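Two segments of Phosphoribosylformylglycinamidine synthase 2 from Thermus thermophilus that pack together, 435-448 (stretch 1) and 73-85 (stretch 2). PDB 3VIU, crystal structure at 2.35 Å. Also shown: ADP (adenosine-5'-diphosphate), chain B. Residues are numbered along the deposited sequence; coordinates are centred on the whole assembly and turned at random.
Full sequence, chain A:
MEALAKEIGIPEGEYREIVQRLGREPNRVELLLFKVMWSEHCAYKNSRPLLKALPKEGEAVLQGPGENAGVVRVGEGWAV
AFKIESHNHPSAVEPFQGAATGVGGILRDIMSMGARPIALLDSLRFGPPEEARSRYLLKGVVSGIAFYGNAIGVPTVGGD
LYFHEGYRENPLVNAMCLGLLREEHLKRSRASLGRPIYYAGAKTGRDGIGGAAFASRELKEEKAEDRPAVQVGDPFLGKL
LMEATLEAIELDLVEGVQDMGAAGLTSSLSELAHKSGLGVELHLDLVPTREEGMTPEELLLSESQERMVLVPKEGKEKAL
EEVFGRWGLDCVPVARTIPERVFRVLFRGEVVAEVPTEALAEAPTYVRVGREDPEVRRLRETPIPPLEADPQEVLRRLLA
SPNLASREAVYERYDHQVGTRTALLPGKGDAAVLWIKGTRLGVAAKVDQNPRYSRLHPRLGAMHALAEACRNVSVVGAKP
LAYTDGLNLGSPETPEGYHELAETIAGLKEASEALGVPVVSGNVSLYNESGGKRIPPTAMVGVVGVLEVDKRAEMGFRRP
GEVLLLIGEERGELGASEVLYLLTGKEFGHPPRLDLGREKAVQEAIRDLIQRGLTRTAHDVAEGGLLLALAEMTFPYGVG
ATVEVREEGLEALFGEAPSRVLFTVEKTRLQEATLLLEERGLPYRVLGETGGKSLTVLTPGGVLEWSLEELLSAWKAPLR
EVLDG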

ATOM      1  N   TRP A 435       3.615 -17.254  -6.932  1.00 18.79           N
ATOM      2  CA  TRP A 435       3.121 -18.361  -7.739  1.00 18.96           C
ATOM      3  C   TRP A 435       2.067 -19.171  -6.996  1.00 18.88           C
ATOM      4  O   TRP A 435       2.247 -19.536  -5.837  1.00 19.07           O
ATOM      5  CB  TRP A 435       4.291 -19.265  -8.145  1.00 19.97           C
ATOM      6  CG  TRP A 435       3.902 -20.611  -8.711  1.00 20.36           C
ATOM      7  CD1 TRP A 435       2.916 -20.869  -9.627  1.00 21.51           C
ATOM      8  CD2 TRP A 435       4.555 -21.861  -8.466  1.00 19.39           C
ATOM      9  NE1 TRP A 435       2.923 -22.201  -9.970  1.00 20.39           N
ATOM     10  CE2 TRP A 435       3.918 -22.833  -9.274  1.00 19.31           C
ATOM     11  CE3 TRP A 435       5.620 -22.256  -7.645  1.00 19.87           C
ATOM     12  CZ2 TRP A 435       4.312 -24.174  -9.285  1.00 18.15           C
ATOM     13  CZ3 TRP A 435       6.012 -23.594  -7.656  1.00 18.34           C
ATOM     14  CH2 TRP A 435       5.356 -24.535  -8.471  1.00 18.05           C
ATOM     15  N   ILE A 436       0.950 -19.428  -7.663  1.00 19.69           N
ATOM     16  CA  ILE A 436      -0.107 -20.219  -7.066  1.00 19.08           C
ATOM     17  C   ILE A 436       0.159 -21.666  -7.459  1.00 21.05           C
ATOM     18  O   ILE A 436      -0.096 -22.067  -8.598  1.00 21.16           O
ATOM     19  CB  ILE A 436      -1.481 -19.802  -7.583  1.00 17.50           C
ATOM     20  CG1 ILE A 436      -1.755 -18.350  -7.205  1.00 15.53           C
ATOM     21  CG2 ILE A 436      -2.547 -20.711  -6.999  1.00 17.99           C
ATOM     22  CD1 ILE A 436      -3.010 -17.797  -7.814  1.00 13.91           C
ATOM     23  N   LYS A 437       0.683 -22.437  -6.507  1.00 21.30           N
ATOM     24  CA  LYS A 437       1.015 -23.838  -6.728  1.00 20.51           C
ATOM     25  C   LYS A 437      -0.159 -24.633  -7.268  1.00 17.95           C
ATOM     26  O   LYS A 437      -1.301 -24.413  -6.877  1.00 17.77           O
ATOM     27  CB  LYS A 437       1.509 -24.479  -5.427  1.00 23.97           C
ATOM     28  CG  LYS A 437       2.786 -23.882  -4.869  1.00 27.05           C
ATOM     29  CD  LYS A 437       3.188 -24.616  -3.603  1.00 30.27           C
ATOM     30  CE  LYS A 437       4.341 -23.930  -2.900  1.00 31.62           C
ATOM     31  NZ  LYS A 437       5.546 -23.868  -3.769  1.00 33.99           N
ATOM     32  N   GLY A 438       0.138 -25.564  -8.168  1.00 16.43           N
ATOM     33  CA  GLY A 438      -0.905 -26.382  -8.753  1.00 18.07           C
ATOM     34  C   GLY A 438      -1.494 -25.737  -9.995  1.00 19.01           C
ATOM     35  O   GLY A 438      -2.291 -26.360 -10.698  1.00 19.70           O
ATOM     36  N   THR A 439      -1.106 -24.489 -10.263  1.00 18.23           N
ATOM     37  CA  THR A 439      -1.596 -23.770 -11.433  1.00 16.62           C
ATOM     38  C   THR A 439      -0.442 -23.111 -12.169  1.00 18.19           C
ATOM     39  O   THR A 439       0.712 -23.196 -11.752  1.00 18.44           O
ATOM     40  CB  THR A 439      -2.577 -22.640 -11.059  1.00 16.45           C
ATOM     41  OG1 THR A 439      -1.838 -21.473 -10.665  1.00 13.60           O
ATOM     42  CG2 THR A 439      -3.494 -23.078  -9.924  1.00 12.68           C
ATOM     43  N   ARG A 440      -0.773 -22.438 -13.264  1.00 18.37           N
ATOM     44  CA  ARG A 440       0.218 -21.731 -14.055  1.00 19.59           C
ATOM     45  C   ARG A 440       0.099 -20.252 -13.727  1.00 19.73           C
ATOM     46  O   ARG A 440       0.771 -19.415 -14.318  1.00 22.11           O
ATOM     47  CB  ARG A 440      -0.062 -21.949 -15.527  1.00 19.81           C
ATOM     48  CG  ARG A 440      -0.181 -23.413 -15.895  1.00 23.12           C
ATOM     49  CD  ARG A 440      -0.591 -23.542 -17.334  1.00 22.61           C
ATOM     50  NE  ARG A 440       0.307 -22.780 -18.188  1.00 23.77           N
ATOM     51  CZ  ARG A 440       0.081 -22.545 -19.471  1.00 25.23           C
ATOM     52  NH1 ARG A 440      -1.025 -23.018 -20.039  1.00 23.78           N
ATOM     53  NH2 ARG A 440       0.960 -21.846 -20.182  1.00 25.97           N
ATOM     54  N   LEU A 441      -0.764 -19.947 -12.766  1.00 19.58           N
ATOM     55  CA  LEU A 441      -1.013 -18.576 -12.361  1.00 18.94           C
ATOM     56  C   LEU A 441       0.025 -17.962 -11.436  1.00 17.72           C
ATOM     57  O   LEU A 441       0.590 -18.623 -10.561  1.00 16.32           O
ATOM     58  CB  LEU A 441      -2.387 -18.473 -11.701  1.00 19.48           C
ATOM     59  CG  LEU A 441      -3.566 -18.874 -12.586  1.00 21.69           C
ATOM     60  CD1 LEU A 441      -4.836 -18.906 -11.754  1.00 20.23           C
ATOM     61  CD2 LEU A 441      -3.690 -17.898 -13.747  1.00 20.11           C
ATOM     62  N   GLY A 442       0.252 -16.671 -11.653  1.00 17.32           N
ATOM     63  CA  GLY A 442       1.183 -15.906 -10.855  1.00 16.11           C
ATOM     64  C   GLY A 442       0.553 -14.557 -10.574  1.00 16.55           C
ATOM     65  O   GLY A 442      -0.053 -13.952 -11.462  1.00 16.41           O
ATOM     66  N   VAL A 443       0.675 -14.092  -9.334  1.00 16.96           N
ATOM     67  CA  VAL A 443       0.123 -12.804  -8.928  1.00 13.81           C
ATOM     68  C   VAL A 443       1.269 -11.837  -8.670  1.00 13.62           C
ATOM     69  O   VAL A 443       2.154 -12.132  -7.871  1.00 12.73           O
ATOM     70  CB  VAL A 443      -0.696 -12.949  -7.642  1.00 14.57           C
ATOM     71  CG1 VAL A 443      -1.323 -11.622  -7.273  1.00 12.38           C
ATOM     72  CG2 VAL A 443      -1.752 -14.033  -7.823  1.00 13.17           C
ATOM     73  N   ALA A 444       1.255 -10.691  -9.351  1.00 11.48           N
ATOM     74  CA  ALA A 444       2.301  -9.689  -9.186  1.00  9.63           C
ATOM     75  C   ALA A 444       1.787  -8.493  -8.384  1.00 11.09           C
ATOM     76  O   ALA A 444       0.628  -8.102  -8.510  1.00 11.51           O
ATOM     77  CB  ALA A 444       2.805  -9.230 -10.545  1.00  9.20           C
ATOM     78  N   ALA A 445       2.662  -7.912  -7.569  1.00 11.59           N
ATOM     79  CA  ALA A 445       2.294  -6.780  -6.731  1.00 10.73           C
ATOM     80  C   ALA A 445       3.440  -5.809  -6.490  1.00 11.37           C
ATOM     81  O   ALA A 445       4.605  -6.199  -6.392  1.00 10.14           O
ATOM     82  CB  ALA A 445       1.768  -7.287  -5.393  1.00 11.75           C
ATOM     83  N   LYS A 446       3.094  -4.535  -6.374  1.00 12.07           N
ATOM     84  CA  LYS A 446       4.082  -3.508  -6.122  1.00 13.05           C
ATOM     85  C   LYS A 446       3.392  -2.271  -5.552  1.00 14.13           C
ATOM     86  O   LYS A 446       2.218  -2.025  -5.821  1.00 15.27           O
ATOM     87  CB  LYS A 446       4.804  -3.159  -7.424  1.00 15.92           C
ATOM     88  CG  LYS A 446       6.295  -2.855  -7.271  1.00 17.66           C
ATOM     89  CD  LYS A 446       6.537  -1.530  -6.606  1.00 21.86           C
ATOM     90  CE  LYS A 446       8.025  -1.255  -6.480  1.00 23.25           C
ATOM     91  NZ  LYS A 446       8.684  -2.287  -5.640  1.00 30.04           N
ATOM     92  N   VAL A 447       4.116  -1.509  -4.743  1.00 14.48           N
ATOM     93  CA  VAL A 447       3.585  -0.283  -4.164  1.00 14.86           C
ATOM     94  C   VAL A 447       4.615   0.806  -4.446  1.00 14.62           C
ATOM     95  O   VAL A 447       5.808   0.585  -4.252  1.00 16.22           O
ATOM     96  CB  VAL A 447       3.364  -0.431  -2.642  1.00 13.95           C
ATOM     97  CG1 VAL A 447       4.620  -0.950  -1.973  1.00 17.79           C
ATOM     98  CG2 VAL A 447       2.980   0.901  -2.045  1.00 15.82           C
ATOM     99  N   ASP A 448       4.172   1.967  -4.924  1.00 14.39           N
ATOM    100  CA  ASP A 448       5.104   3.059  -5.232  1.00 14.75           C
ATOM    101  C   ASP A 448       4.575   4.454  -4.942  1.00 14.22           C
ATOM    102  O   ASP A 448       3.379   4.669  -4.786  1.00 13.07           O
ATOM    103  CB  ASP A 448       5.479   3.081  -6.723  1.00 18.22           C
ATOM    104  CG  ASP A 448       6.366   1.935  -7.145  1.00 21.28           C
ATOM    105  OD1 ASP A 448       5.856   1.062  -7.878  1.00 22.75           O
ATOM    106  OD2 ASP A 448       7.569   1.917  -6.768  1.00 23.80           O
TER
HETATM  107  PB  ADP B 800     -10.703  -0.394   8.263  1.00 74.65           P
HETATM  108  O1B ADP B 800     -10.926   0.603   9.346  1.00 75.79           O
HETATM  109  O2B ADP B 800      -9.126  -0.499   7.954  1.00 74.08           O
HETATM  110  O3B ADP B 800     -11.305  -1.885   8.772  1.00 74.54           O
HETATM  111  PA  ADP B 800     -11.730   1.672   6.806  1.00 68.93           P
HETATM  112  O1A ADP B 800     -13.010   2.023   7.481  1.00 68.84           O
HETATM  113  O2A ADP B 800     -10.521   2.474   7.530  1.00 68.99           O
HETATM  114  O3A ADP B 800     -11.490   0.050   6.894  1.00 71.48           O
HETATM  115  O5' ADP B 800     -11.730   2.107   5.231  1.00 64.03           O
HETATM  116  C5' ADP B 800     -13.036   2.593   4.865  1.00 57.25           C
HETATM  117  C4' ADP B 800     -13.534   2.032   3.500  1.00 52.52           C
HETATM  118  O4' ADP B 800     -13.346   3.014   2.431  1.00 50.76           O
HETATM  119  C3' ADP B 800     -12.798   0.753   3.025  1.00 50.00           C
HETATM  120  O3' ADP B 800     -13.705  -0.078   2.289  1.00 48.00           O
HETATM  121  C2' ADP B 800     -11.664   1.304   2.159  1.00 48.84           C
HETATM  122  O2' ADP B 800     -11.196   0.347   1.205  1.00 46.83           O
HETATM  123  C1' ADP B 800     -12.291   2.545   1.519  1.00 49.10           C
HETATM  124  N9  ADP B 800     -11.293   3.599   1.291  1.00 48.44           N
HETATM  125  C8  ADP B 800     -10.755   4.428   2.235  1.00 47.66           C
HETATM  126  N7  ADP B 800      -9.902   5.247   1.692  1.00 47.23           N
HETATM  127  C5  ADP B 800      -9.832   5.004   0.366  1.00 46.31           C
HETATM  128  C6  ADP B 800      -9.103   5.555  -0.719  1.00 45.84           C
HETATM  129  N6  ADP B 800      -8.216   6.597  -0.512  1.00 45.15           N
HETATM  130  N1  ADP B 800      -9.292   5.044  -1.955  1.00 45.24           N
HETATM  131  C2  ADP B 800     -10.147   4.033  -2.177  1.00 44.61           C
HETATM  132  N3  ADP B 800     -10.852   3.488  -1.184  1.00 44.46           N
HETATM  133  C4  ADP B 800     -10.728   3.936   0.085  1.00 46.63           C
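Stretch 2, residues 73-85: RVGEGWAVAFKIE

Stretch 2 is a β-hairpin. Its first strand, which begins earlier in the chain, ends at Gly75; the second starts at Trp78 and runs through Glu85 and beyond. A type I' turn from Gly75 to Trp78 joins them. Trp78 N donates to Gly75 O at 2.7 Å, and Val74 N donates to Trp78 O at 3.0 Å. Gly75 and Gly77 both have positive phi, and at their backbone angles a CB would be jammed against the preceding carbonyl oxygen.

Stretch 1 reverses direction too, through a type II turn from Ile436 to Thr439. Thr439 OG1 ties this turn together: it donates to Ile436 O at 2.8 Å and accepts from Leu441 N at 2.8 Å.

Strand 78-85 lies over strand 441-448 in nearly the same direction. The N-to-C directions differ by 17°, with a signed crossing angle of -17°. The axes come no closer than 10.0 Å. No hydrogen bond links the two stretches; side chains fill the gap. They do so in alternation: Leu441, Val443 and Val447 point toward stretch 2, while Trp78, Val80 and Ile84 point toward stretch 1.

The main bump on stretch 1 is Leu441. Its side chain enters a hollow formed by the hairpin bend and the indole of Trp78. Leu441 CD1 is 3.5 Å from Gly75 O, 3.7 Å from Glu76 CB and 3.8 Å from Trp78 CD1. Leu441 CD2 lies 3.9 Å from Val74 O.

Trp78 is the matching bump on stretch 2. Its indole rests against Ile436, Thr439 and Leu441. Ile436 CG2 covers one face of the ring, 4.2 Å from Trp78 CE2. Thr439 CG2 approaches obliquely, 3.8 Å from Trp78 NE1, and Leu441 CD1 is also oblique. Glu76 is exposed, yet its CB points toward stretch 1, and Glu76 OE2 lies 3.7 Å from Thr439 CB.

Further along, the contact is thinner and wholly aliphatic. Val443 CG2 meets Val80 CG2 at 4.1 Å, and Val447 CG2 meets Ile84 CD1 at 4.3 Å. Between these pairs, Ala445 and Phe82 do not touch the opposing stretch.

The side chain of Lys83 is out of reach of stretch 1 and binds the nucleotide instead. Lys83 NZ donates to ADP O2B at 2.7 Å and to ADP O3A at 3.1 Å.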

ATOM      1  N   ARG A  73     -10.630 -10.645  -9.842  1.00 17.30           N
ATOM      2  CA  ARG A  73     -10.570 -11.996 -10.387  1.00 19.05           C
ATOM      3  C   ARG A  73      -9.194 -12.205 -11.016  1.00 19.56           C
ATOM      4  O   ARG A  73      -8.694 -11.319 -11.710  1.00 19.80           O
ATOM      5  CB  ARG A  73     -11.661 -12.160 -11.448  1.00 21.50           C
ATOM      6  CG  ARG A  73     -11.716 -13.520 -12.095  1.00 22.78           C
ATOM      7  CD  ARG A  73     -13.151 -13.977 -12.180  1.00 27.95           C
ATOM      8  NE  ARG A  73     -13.943 -13.176 -13.101  1.00 31.68           N
ATOM      9  CZ  ARG A  73     -15.270 -13.167 -13.118  1.00 33.19           C
ATOM     10  NH1 ARG A  73     -15.945 -13.910 -12.253  1.00 33.97           N
ATOM     11  NH2 ARG A  73     -15.922 -12.430 -14.007  1.00 34.08           N
ATOM     12  N   VAL A  74      -8.579 -13.361 -10.773  1.00 18.99           N
ATOM     13  CA  VAL A  74      -7.266 -13.630 -11.347  1.00 19.86           C
ATOM     14  C   VAL A  74      -7.285 -14.844 -12.272  1.00 21.75           C
ATOM     15  O   VAL A  74      -6.281 -15.159 -12.915  1.00 22.63           O
ATOM     16  CB  VAL A  74      -6.185 -13.825 -10.254  1.00 19.77           C
ATOM     17  CG1 VAL A  74      -6.161 -12.612  -9.325  1.00 20.73           C
ATOM     18  CG2 VAL A  74      -6.446 -15.091  -9.470  1.00 20.89           C
ATOM     19  N   GLY A  75      -8.423 -15.530 -12.338  1.00 22.20           N
ATOM     20  CA  GLY A  75      -8.528 -16.674 -13.228  1.00 23.54           C
ATOM     21  C   GLY A  75      -8.555 -18.069 -12.633  1.00 25.06           C
ATOM     22  O   GLY A  75      -8.258 -18.274 -11.454  1.00 25.48           O
ATOM     23  N   GLU A  76      -8.912 -19.033 -13.479  1.00 25.76           N
ATOM     24  CA  GLU A  76      -9.003 -20.430 -13.093  1.00 26.59           C
ATOM     25  C   GLU A  76      -9.744 -20.609 -11.766  1.00 26.55           C
ATOM     26  O   GLU A  76      -9.457 -21.519 -10.985  1.00 25.03           O
ATOM     27  CB  GLU A  76      -7.603 -21.051 -13.042  1.00 30.20           C
ATOM     28  CG  GLU A  76      -6.897 -20.996 -14.400  1.00 37.40           C
ATOM     29  CD  GLU A  76      -5.591 -21.785 -14.459  1.00 43.48           C
ATOM     30  OE1 GLU A  76      -4.856 -21.624 -15.462  1.00 47.07           O
ATOM     31  OE2 GLU A  76      -5.299 -22.568 -13.522  1.00 45.67           O
ATOM     32  N   GLY A  77     -10.708 -19.729 -11.524  1.00 25.50           N
ATOM     33  CA  GLY A  77     -11.495 -19.818 -10.310  1.00 25.20           C
ATOM     34  C   GLY A  77     -10.934 -19.092  -9.105  1.00 25.22           C
ATOM     35  O   GLY A  77     -11.590 -19.045  -8.064  1.00 27.41           O
ATOM     36  N   TRP A  78      -9.733 -18.530  -9.223  1.00 22.62           N
ATOM     37  CA  TRP A  78      -9.143 -17.816  -8.096  1.00 21.84           C
ATOM     38  C   TRP A  78      -9.382 -16.315  -8.118  1.00 21.97           C
ATOM     39  O   TRP A  78      -9.565 -15.711  -9.173  1.00 22.55           O
ATOM     40  CB  TRP A  78      -7.643 -18.049  -8.022  1.00 19.54           C
ATOM     41  CG  TRP A  78      -7.259 -19.460  -7.893  1.00 18.16           C
ATOM     42  CD1 TRP A  78      -6.970 -20.321  -8.903  1.00 18.10           C
ATOM     43  CD2 TRP A  78      -7.079 -20.185  -6.677  1.00 18.24           C
ATOM     44  NE1 TRP A  78      -6.610 -21.542  -8.393  1.00 18.84           N
ATOM     45  CE2 TRP A  78      -6.669 -21.486  -7.026  1.00 18.55           C
ATOM     46  CE3 TRP A  78      -7.222 -19.862  -5.323  1.00 19.98           C
ATOM     47  CZ2 TRP A  78      -6.397 -22.468  -6.071  1.00 20.86           C
ATOM     48  CZ3 TRP A  78      -6.953 -20.840  -4.371  1.00 21.60           C
ATOM     49  CH2 TRP A  78      -6.543 -22.127  -4.752  1.00 21.53           C
ATOM     50  N   ALA A  79      -9.370 -15.722  -6.931  1.00 23.54           N
ATOM     51  CA  ALA A  79      -9.560 -14.283  -6.765  1.00 21.93           C
ATOM     52  C   ALA A  79      -8.494 -13.795  -5.792  1.00 21.11           C
ATOM     53  O   ALA A  79      -7.884 -14.593  -5.071  1.00 21.21           O
ATOM     54  CB  ALA A  79     -10.952 -13.993  -6.207  1.00 20.99           C
ATOM     55  N   VAL A  80      -8.259 -12.489  -5.776  1.00 19.17           N
ATOM     56  CA  VAL A  80      -7.272 -11.914  -4.880  1.00 15.53           C
ATOM     57  C   VAL A  80      -7.822 -10.678  -4.181  1.00 15.25           C
ATOM     58  O   VAL A  80      -8.334  -9.757  -4.821  1.00 14.62           O
ATOM     59  CB  VAL A  80      -5.974 -11.538  -5.636  1.00 15.13           C
ATOM     60  CG1 VAL A  80      -5.080 -10.677  -4.762  1.00 13.05           C
ATOM     61  CG2 VAL A  80      -5.232 -12.796  -6.031  1.00 13.97           C
ATOM     62  N   ALA A  81      -7.729 -10.679  -2.858  1.00 11.68           N
ATOM     63  CA  ALA A  81      -8.188  -9.553  -2.074  1.00 12.14           C
ATOM     64  C   ALA A  81      -6.947  -8.796  -1.637  1.00 12.92           C
ATOM     65  O   ALA A  81      -5.909  -9.398  -1.367  1.00 14.97           O
ATOM     66  CB  ALA A  81      -8.957 -10.037  -0.854  1.00 11.48           C
ATOM     67  N   PHE A  82      -7.035  -7.475  -1.592  1.00 12.59           N
ATOM     68  CA  PHE A  82      -5.907  -6.689  -1.139  1.00 13.39           C
ATOM     69  C   PHE A  82      -6.339  -5.301  -0.721  1.00 14.73           C
ATOM     70  O   PHE A  82      -7.430  -4.843  -1.054  1.00 13.09           O
ATOM     71  CB  PHE A  82      -4.803  -6.621  -2.205  1.00 11.06           C
ATOM     72  CG  PHE A  82      -5.207  -5.925  -3.477  1.00 12.81           C
ATOM     73  CD1 PHE A  82      -6.091  -6.523  -4.369  1.00 12.62           C
ATOM     74  CD2 PHE A  82      -4.670  -4.688  -3.804  1.00 11.24           C
ATOM     75  CE1 PHE A  82      -6.428  -5.894  -5.569  1.00 13.87           C
ATOM     76  CE2 PHE A  82      -5.000  -4.053  -5.003  1.00 12.02           C
ATOM     77  CZ  PHE A  82      -5.879  -4.657  -5.885  1.00 12.32           C
ATOM     78  N   LYS A  83      -5.468  -4.641   0.029  1.00 16.82           N
ATOM     79  CA  LYS A  83      -5.745  -3.308   0.523  1.00 19.77           C
ATOM     80  C   LYS A  83      -4.513  -2.786   1.246  1.00 20.90           C
ATOM     81  O   LYS A  83      -3.637  -3.559   1.647  1.00 21.39           O
ATOM     82  CB  LYS A  83      -6.923  -3.357   1.493  1.00 19.60           C
ATOM     83  CG  LYS A  83      -7.306  -2.020   2.076  1.00 21.77           C
ATOM     84  CD  LYS A  83      -8.218  -2.224   3.266  1.00 23.70           C
ATOM     85  CE  LYS A  83      -8.423  -0.941   4.029  1.00 26.10           C
ATOM     86  NZ  LYS A  83      -9.119  -1.226   5.307  1.00 27.39           N
ATOM     87  N   ILE A  84      -4.449  -1.471   1.406  1.00 20.35           N
ATOM     88  CA  ILE A  84      -3.336  -0.845   2.099  1.00 20.70           C
ATOM     89  C   ILE A  84      -3.918   0.041   3.196  1.00 20.88           C
ATOM     90  O   ILE A  84      -4.942   0.697   3.000  1.00 22.34           O
ATOM     91  CB  ILE A  84      -2.455  -0.031   1.111  1.00 19.80           C
ATOM     92  CG1 ILE A  84      -1.173   0.425   1.802  1.00 19.52           C
ATOM     93  CG2 ILE A  84      -3.227   1.160   0.573  1.00 21.49           C
ATOM     94  CD1 ILE A  84      -0.200   1.105   0.863  1.00 20.68           C
ATOM     95  N   GLU A  85      -3.278   0.022   4.359  1.00 21.07           N
ATOM     96  CA  GLU A  85      -3.709   0.787   5.530  1.00 21.74           C
ATOM     97  C   GLU A  85      -2.522   1.594   6.015  1.00 19.62           C
ATOM     98  O   GLU A  85      -1.417   1.433   5.521  1.00 22.06           O
ATOM     99  CB  GLU A  85      -4.110  -0.160   6.676  1.00 24.61           C
ATOM    100  CG  GLU A  85      -5.593  -0.421   6.923  1.00 29.78           C
ATOM    101  CD  GLU A  85      -5.809  -1.277   8.185  1.00 35.17           C
ATOM    102  OE1 GLU A  85      -6.972  -1.589   8.533  1.00 36.67           O
ATOM    103  OE2 GLU A  85      -4.800  -1.638   8.838  1.00 36.57           O
TER